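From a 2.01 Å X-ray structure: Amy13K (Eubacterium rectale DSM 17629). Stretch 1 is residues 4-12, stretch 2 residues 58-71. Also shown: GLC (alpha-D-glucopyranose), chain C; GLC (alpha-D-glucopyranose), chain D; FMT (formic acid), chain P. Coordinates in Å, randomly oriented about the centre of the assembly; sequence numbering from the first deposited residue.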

ATOM      1  N   THR A   4      -7.520   3.607  -3.036  1.00 24.11           N
ATOM      2  CA  THR A   4      -6.316   3.856  -3.814  1.00 25.13           C
ATOM      3  C   THR A   4      -6.722   4.507  -5.125  1.00 26.25           C
ATOM      4  O   THR A   4      -7.636   4.037  -5.798  1.00 23.65           O
ATOM      5  N   ILE A   5      -6.054   5.601  -5.472  1.00 26.83           N
ATOM      6  CA  ILE A   5      -6.304   6.280  -6.736  1.00 23.32           C
ATOM      7  C   ILE A   5      -5.004   6.437  -7.506  1.00 24.78           C
ATOM      8  O   ILE A   5      -4.037   6.998  -6.994  1.00 23.76           O
ATOM      9  N   ASN A   6      -4.996   5.929  -8.734  1.00 24.01           N
ATOM     10  CA  ASN A   6      -3.879   6.114  -9.646  1.00 24.34           C
ATOM     11  C   ASN A   6      -4.302   7.049 -10.768  1.00 25.41           C
ATOM     12  O   ASN A   6      -5.376   6.886 -11.346  1.00 24.57           O
ATOM     13  N   TYR A   7      -3.454   8.029 -11.063  1.00 20.74           N
ATOM     14  CA  TYR A   7      -3.759   9.059 -12.049  1.00 21.54           C
ATOM     15  C   TYR A   7      -2.594   9.219 -13.020  1.00 22.47           C
ATOM     16  O   TYR A   7      -1.466   9.509 -12.617  1.00 24.94           O
ATOM     17  N   LYS A   8      -2.873   8.997 -14.300  1.00 20.43           N
ATOM     18  CA  LYS A   8      -1.901   9.250 -15.353  1.00 25.63           C
ATOM     19  C   LYS A   8      -1.953  10.740 -15.651  1.00 24.39           C
ATOM     20  O   LYS A   8      -2.819  11.201 -16.395  1.00 21.93           O
ATOM     21  N   SER A   9      -1.035  11.490 -15.049  1.00 23.20           N
ATOM     22  CA  SER A   9      -1.164  12.941 -14.992  1.00 24.26           C
ATOM     23  C   SER A   9      -1.210  13.600 -16.361  1.00 24.58           C
ATOM     24  O   SER A   9      -0.433  13.272 -17.258  1.00 25.17           O
ATOM     25  N   THR A  10      -2.152  14.527 -16.493  1.00 25.57           N
ATOM     26  CA  THR A  10      -2.230  15.433 -17.622  1.00 23.55           C
ATOM     27  C   THR A  10      -2.044  16.867 -17.124  1.00 26.30           C
ATOM     28  O   THR A  10      -2.312  17.824 -17.852  1.00 23.56           O
ATOM     29  N   LEU A  11      -1.586  17.001 -15.878  1.00 25.29           N
ATOM     30  CA  LEU A  11      -1.456  18.304 -15.223  1.00 23.80           C
ATOM     31  C   LEU A  11      -0.050  18.559 -14.672  1.00 24.39           C
ATOM     32  O   LEU A  11       0.150  19.475 -13.874  1.00 28.35           O
ATOM     33  N   GLY A  12       0.919  17.754 -15.098  1.00 26.13           N
ATOM     34  CA  GLY A  12       2.300  17.914 -14.664  1.00 27.20           C
ATOM     35  C   GLY A  12       2.679  16.910 -13.593  1.00 32.31           C
ATOM     36  O   GLY A  12       1.919  15.985 -13.316  1.00 26.12           O
ATOM     37  N   SER A  58     -16.989  12.590  -3.835  1.00 27.02           N
ATOM     38  CA  SER A  58     -16.591  13.206  -5.091  1.00 26.38           C
ATOM     39  C   SER A  58     -15.083  13.373  -5.105  1.00 29.75           C
ATOM     40  O   SER A  58     -14.478  13.620  -4.062  1.00 25.92           O
ATOM     41  N   LEU A  59     -14.490  13.239  -6.288  1.00 26.62           N
ATOM     42  CA  LEU A  59     -13.049  13.381  -6.465  1.00 24.27           C
ATOM     43  C   LEU A  59     -12.744  14.515  -7.436  1.00 24.74           C
ATOM     44  O   LEU A  59     -13.341  14.601  -8.508  1.00 22.85           O
ATOM     45  N   ILE A  60     -11.813  15.379  -7.047  1.00 24.39           N
ATOM     46  CA  ILE A  60     -11.264  16.381  -7.951  1.00 24.74           C
ATOM     47  C   ILE A  60      -9.754  16.214  -8.031  1.00 24.30           C
ATOM     48  O   ILE A  60      -9.038  16.452  -7.057  1.00 27.25           O
ATOM     49  N   LEU A  61      -9.282  15.782  -9.196  1.00 22.79           N
ATOM     50  CA  LEU A  61      -7.855  15.721  -9.476  1.00 22.44           C
ATOM     51  C   LEU A  61      -7.378  17.112  -9.888  1.00 23.11           C
ATOM     52  O   LEU A  61      -8.057  17.810 -10.641  1.00 26.41           O
ATOM     53  N   ASN A  62      -6.213  17.510  -9.387  1.00 25.33           N
ATOM     54  CA  ASN A  62      -5.722  18.875  -9.562  1.00 24.04           C
ATOM     55  C   ASN A  62      -4.195  18.914  -9.557  1.00 22.54           C
ATOM     56  O   ASN A  62      -3.554  17.907  -9.265  1.00 24.71           O
ATOM     57  N   ASP A  63      -3.614  20.070  -9.875  1.00 25.71           N
ATOM     58  CA  ASP A  63      -2.156  20.204  -9.892  1.00 30.00           C
ATOM     59  C   ASP A  63      -1.628  20.744  -8.562  1.00 31.96           C
ATOM     60  O   ASP A  63      -0.706  21.560  -8.530  1.00 27.52           O
ATOM     61  N   ASP A  64      -2.232  20.278  -7.473  1.00 28.90           N
ATOM     62  CA  ASP A  64      -1.726  20.510  -6.121  1.00 29.17           C
ATOM     63  C   ASP A  64      -1.652  21.991  -5.741  1.00 29.11           C
ATOM     64  O   ASP A  64      -0.670  22.440  -5.149  1.00 30.68           O
ATOM     65  N   GLY A  65      -2.695  22.745  -6.078  1.00 25.95           N
ATOM     66  CA  GLY A  65      -2.825  24.114  -5.613  1.00 31.07           C
ATOM     67  C   GLY A  65      -2.244  25.170  -6.536  1.00 34.19           C
ATOM     68  O   GLY A  65      -2.009  26.297  -6.100  1.00 38.44           O
ATOM     69  N   HIS A  66      -2.027  24.819  -7.802  1.00 37.29           N
ATOM     70  CA  HIS A  66      -1.386  25.728  -8.753  1.00 35.74           C
ATOM     71  C   HIS A  66      -2.310  26.137  -9.901  1.00 35.61           C
ATOM     72  O   HIS A  66      -1.847  26.437 -11.003  1.00 31.53           O
ATOM     73  N   GLY A  67      -3.614  26.144  -9.639  1.00 30.66           N
ATOM     74  CA  GLY A  67      -4.564  26.826 -10.504  1.00 26.76           C
ATOM     75  C   GLY A  67      -5.353  25.982 -11.490  1.00 25.64           C
ATOM     76  O   GLY A  67      -6.208  26.518 -12.199  1.00 28.04           O
ATOM     77  N   ASN A  68      -5.082  24.682 -11.546  1.00 22.79           N
ATOM     78  CA  ASN A  68      -5.757  23.813 -12.509  1.00 25.67           C
ATOM     79  C   ASN A  68      -6.328  22.548 -11.885  1.00 24.21           C
ATOM     80  O   ASN A  68      -5.679  21.893 -11.071  1.00 25.75           O
ATOM     81  N   GLN A  69      -7.549  22.209 -12.286  1.00 25.53           N
ATOM     82  CA  GLN A  69      -8.225  21.021 -11.782  1.00 31.98           C
ATOM     83  C   GLN A  69      -9.145  20.427 -12.839  1.00 27.90           C
ATOM     84  O   GLN A  69      -9.674  21.143 -13.692  1.00 24.47           O
ATOM     85  N   LEU A  70      -9.342  19.116 -12.764  1.00 25.32           N
ATOM     86  CA  LEU A  70     -10.281  18.431 -13.636  1.00 21.97           C
ATOM     87  C   LEU A  70     -11.682  18.476 -13.038  1.00 25.44           C
ATOM     88  O   LEU A  70     -11.860  18.794 -11.863  1.00 26.07           O
ATOM     89  N   LYS A  71     -12.672  18.152 -13.860  1.00 22.77           N
ATOM     90  CA  LYS A  71     -14.064  18.131 -13.433  1.00 27.77           C
ATOM     91  C   LYS A  71     -14.303  17.039 -12.387  1.00 29.71           C
ATOM     92  O   LYS A  71     -13.666  15.986 -12.422  1.00 23.93           O
TER

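Apolar packing, mostly by side chains, joins these stretches directly: no hydrogen bond crosses, and the strands 4-8 and 58-62 meet through apolar groups. Alternation sets the pattern, with Ile 5 and Tyr 7 pointing toward the partner while Asn 6 between them points away. Ile 5 (m, t) meets Leu 59 (t, p) methyl to methyl, CD1 to CD1 at 3.9 Å. Leu 61 (m, t) lays its CD1 over one face of the Tyr 7 ring, 4.0 Å from the centroid, a CH-pi contact. Leu 11 (m, t) buries the most surface: its CD1 lies 3.7 Å from Asn 62 C and 4.1 Å from Leu 70 CG, and its CD2 lies 4.0 Å from Asn 68 CB.

Polar groups brace each side separately. Tyr 7 (t) brings OH within 3.6 Å of Leu 70 CD1, yet that hydroxyl is hydrogen-bonded within its own stretch, to Thr 10 OG1 at 2.8 Å. Ser 9 OG accepts from Leu 11 N (3.0 Å), tying down the loop that presents Leu 11. Opposite, Asp 63 (p) receives His 66 N and Asn 68 N on OD1, both at 3.2 Å.

One water supplies a polar bridge, donating to Leu 11 O (2.7 Å) and Asp 63 OD2 (2.8 Å).

The CA-to-CB bond of Gln 69 points away from stretch 1, and its amide binds glucose: OE1 accepts from O2 of the chain C sugar at 2.8 Å, and NE2 donates to its O3 at 3.0 Å.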

ATOM      1  CB  THR A   4      -5.527   2.561  -4.095  1.00 23.52           C
ATOM      2  OG1 THR A   4      -5.219   1.910  -2.855  1.00 34.50           O
ATOM      3  CG2 THR A   4      -4.230   2.864  -4.844  1.00 25.92           C
ATOM      4  CB  ILE A   5      -6.944   7.665  -6.526  1.00 23.80           C
ATOM      5  CG1 ILE A   5      -8.292   7.523  -5.817  1.00 25.37           C
ATOM      6  CG2 ILE A   5      -7.136   8.370  -7.869  1.00 26.36           C
ATOM      7  CD1 ILE A   5      -8.900   8.840  -5.366  1.00 27.95           C
ATOM      8  CB  ASN A   6      -3.408   4.776 -10.215  1.00 25.29           C
ATOM      9  CG  ASN A   6      -3.270   3.707  -9.151  1.00 23.90           C
ATOM     10  OD1 ASN A   6      -2.281   3.666  -8.421  1.00 24.20           O
ATOM     11  ND2 ASN A   6      -4.262   2.826  -9.066  1.00 25.07           N
ATOM     12  CB  TYR A   7      -4.072  10.380 -11.335  1.00 22.49           C
ATOM     13  CG  TYR A   7      -4.202  11.595 -12.229  1.00 25.13           C
ATOM     14  CD1 TYR A   7      -4.879  11.531 -13.443  1.00 22.88           C
ATOM     15  CD2 TYR A   7      -3.667  12.816 -11.838  1.00 21.13           C
ATOM     16  CE1 TYR A   7      -5.002  12.651 -14.250  1.00 22.55           C
ATOM     17  CE2 TYR A   7      -3.785  13.936 -12.633  1.00 24.70           C
ATOM     18  CZ  TYR A   7      -4.453  13.850 -13.837  1.00 26.85           C
ATOM     19  OH  TYR A   7      -4.561  14.970 -14.622  1.00 25.98           O
ATOM     20  CB  LYS A   8      -2.211   8.418 -16.598  1.00 26.10           C
ATOM     21  CG  LYS A   8      -1.106   8.393 -17.643  1.00 34.04           C
ATOM     22  CD  LYS A   8      -1.570   7.633 -18.871  1.00 41.36           C
ATOM     23  CE  LYS A   8      -0.414   7.194 -19.745  1.00 53.15           C
ATOM     24  NZ  LYS A   8      -0.879   6.195 -20.744  1.00 61.19           N
ATOM     25  CB  SER A   9      -0.022  13.558 -14.187  1.00 24.70           C
ATOM     26  OG  SER A   9      -0.185  14.965 -14.128  1.00 26.10           O
ATOM     27  CB  THR A  10      -3.579  15.309 -18.348  1.00 24.80           C
ATOM     28  OG1 THR A  10      -4.643  15.484 -17.402  1.00 25.69           O
ATOM     29  CG2 THR A  10      -3.714  13.945 -19.007  1.00 22.06           C
ATOM     30  CB  LEU A  11      -2.476  18.419 -14.085  1.00 25.12           C
ATOM     31  CG  LEU A  11      -3.954  18.521 -14.467  1.00 23.59           C
ATOM     32  CD1 LEU A  11      -4.821  18.436 -13.218  1.00 27.52           C
ATOM     33  CD2 LEU A  11      -4.229  19.815 -15.223  1.00 28.70           C
ATOM     34  CB  SER A  58     -17.275  14.559  -5.274  1.00 25.95           C
ATOM     35  OG  SER A  58     -18.675  14.402  -5.387  1.00 29.69           O
ATOM     36  CB  LEU A  59     -12.439  12.071  -6.976  1.00 24.42           C
ATOM     37  CG  LEU A  59     -11.013  12.146  -7.534  1.00 23.91           C
ATOM     38  CD1 LEU A  59      -9.998  12.398  -6.426  1.00 23.28           C
ATOM     39  CD2 LEU A  59     -10.673  10.884  -8.314  1.00 24.01           C
ATOM     40  CB  ILE A  60     -11.603  17.818  -7.506  1.00 25.94           C
ATOM     41  CG1 ILE A  60     -13.113  18.051  -7.593  1.00 24.40           C
ATOM     42  CG2 ILE A  60     -10.870  18.842  -8.380  1.00 28.94           C
ATOM     43  CD1 ILE A  60     -13.570  19.372  -7.002  1.00 26.43           C
ATOM     44  CB  LEU A  61      -7.566  14.688 -10.567  1.00 21.43           C
ATOM     45  CG  LEU A  61      -7.884  13.237 -10.190  1.00 20.11           C
ATOM     46  CD1 LEU A  61      -7.969  12.358 -11.429  1.00 24.99           C
ATOM     47  CD2 LEU A  61      -6.837  12.697  -9.222  1.00 26.08           C
ATOM     48  CB  ASN A  62      -6.289  19.780  -8.461  1.00 23.63           C
ATOM     49  CG  ASN A  62      -5.861  19.348  -7.071  1.00 30.36           C
ATOM     50  OD1 ASN A  62      -4.685  19.427  -6.723  1.00 27.79           O
ATOM     51  ND2 ASN A  62      -6.822  18.900  -6.262  1.00 28.43           N
ATOM     52  CB  ASP A  63      -1.700  21.095 -11.059  1.00 29.58           C
ATOM     53  CG  ASP A  63      -2.281  22.497 -11.006  1.00 31.19           C
ATOM     54  OD1 ASP A  63      -3.006  22.832 -10.047  1.00 32.97           O
ATOM     55  OD2 ASP A  63      -1.998  23.276 -11.941  1.00 37.72           O
ATOM     56  CB  ASP A  64      -0.344  19.863  -5.968  1.00 25.01           C
ATOM     57  CG  ASP A  64      -0.007  19.523  -4.520  1.00 39.13           C
ATOM     58  OD1 ASP A  64      -0.875  19.678  -3.637  1.00 33.30           O
ATOM     59  OD2 ASP A  64       1.132  19.075  -4.264  1.00 33.92           O
ATOM     60  CB  HIS A  66      -0.104  25.088  -9.298  1.00 33.36           C
ATOM     61  CG  HIS A  66       0.977  24.948  -8.272  1.00 36.12           C
ATOM     62  ND1 HIS A  66       1.345  23.734  -7.733  1.00 44.74           N
ATOM     63  CD2 HIS A  66       1.761  25.877  -7.673  1.00 44.46           C
ATOM     64  CE1 HIS A  66       2.313  23.920  -6.852  1.00 42.22           C
ATOM     65  NE2 HIS A  66       2.583  25.211  -6.797  1.00 52.93           N
ATOM     66  CB  ASN A  68      -4.791  23.443 -13.632  1.00 26.89           C
ATOM     67  CG  ASN A  68      -4.210  24.662 -14.312  1.00 23.87           C
ATOM     68  OD1 ASN A  68      -3.038  24.989 -14.135  1.00 28.07           O
ATOM     69  ND2 ASN A  68      -5.035  25.347 -15.089  1.00 21.00           N
ATOM     70  CB  GLN A  69      -9.034  21.362 -10.535  1.00 24.36           C
ATOM     71  CG  GLN A  69     -10.233  22.222 -10.842  1.00 27.33           C
ATOM     72  CD  GLN A  69     -10.872  22.807  -9.605  1.00 32.93           C
ATOM     73  OE1 GLN A  69     -10.264  23.605  -8.884  1.00 29.21           O
ATOM     74  NE2 GLN A  69     -12.111  22.407  -9.347  1.00 27.62           N
ATOM     75  CB  LEU A  70      -9.844  16.984 -13.861  1.00 21.41           C
ATOM     76  CG  LEU A  70      -8.399  16.795 -14.329  1.00 24.47           C
ATOM     77  CD1 LEU A  70      -8.122  15.323 -14.586  1.00 22.57           C
ATOM     78  CD2 LEU A  70      -8.099  17.625 -15.572  1.00 25.95           C
ATOM     79  CB  LYS A  71     -14.969  17.912 -14.643  1.00 31.34           C
ATOM     80  CG  LYS A  71     -16.383  18.428 -14.482  1.00 48.35           C
ATOM     81  CD  LYS A  71     -17.310  17.741 -15.467  1.00 56.31           C
ATOM     82  CE  LYS A  71     -18.719  18.302 -15.405  1.00 63.67           C
ATOM     83  NZ  LYS A  71     -19.626  17.593 -16.347  1.00 81.61           N
TER
HETATM   84  C1  GLC C   2     -11.034  25.311  -4.338  1.00 34.55           C
HETATM   85  C2  GLC C   2     -11.344  24.518  -5.591  1.00 30.75           C
HETATM   86  C3  GLC C   2     -12.816  24.135  -5.574  1.00 31.90           C
HETATM   87  C4  GLC C   2     -13.194  23.435  -4.283  1.00 24.55           C
HETATM   88  C5  GLC C   2     -12.751  24.255  -3.094  1.00 25.87           C
HETATM   89  C6  GLC C   2     -13.067  23.498  -1.813  1.00 30.33           C
HETATM   90  O2  GLC C   2     -10.987  25.241  -6.746  1.00 27.99           O
HETATM   91  O3  GLC C   2     -13.123  23.303  -6.646  1.00 26.18           O
HETATM   92  O4  GLC C   2     -14.578  23.199  -4.248  1.00 25.27           O
HETATM   93  O5  GLC C   2     -11.390  24.529  -3.212  1.00 29.32           O
HETATM   94  O6  GLC C   2     -12.554  24.088  -0.656  1.00 33.09           O
HETATM   95  C1  GLC D   3     -14.983  21.853  -4.452  1.00 29.02           C
HETATM   96  C2  GLC D   3     -16.105  21.791  -5.455  1.00 29.23           C
HETATM   97  C3  GLC D   3     -17.419  22.263  -4.863  1.00 32.47           C
HETATM   98  C4  GLC D   3     -17.678  21.572  -3.533  1.00 30.29           C
HETATM   99  C5  GLC D   3     -16.461  21.658  -2.629  1.00 29.38           C
HETATM  100  C6  GLC D   3     -16.614  20.939  -1.293  1.00 25.42           C
HETATM  101  O2  GLC D   3     -15.719  22.546  -6.557  1.00 34.83           O
HETATM  102  O3  GLC D   3     -18.465  22.061  -5.762  1.00 25.64           O
HETATM  103  O4  GLC D   3     -18.814  22.171  -2.951  1.00 27.49           O
HETATM  104  O5  GLC D   3     -15.357  21.139  -3.306  1.00 27.67           O
HETATM  105  O6  GLC D   3     -15.508  21.063  -0.442  1.00 27.67           O
HETATM  106  C   FMT P 417      -6.145  25.543  -7.602  1.00 11.86           C
HETATM  107  O1  FMT P 417      -5.157  25.662  -6.899  1.00 28.26           O
HETATM  108  O2  FMT P 417      -7.123  26.260  -7.436  1.00 56.93           O
HETATM  109  O   HOH W   1      -0.808  21.980 -14.175  1.00 31.48           O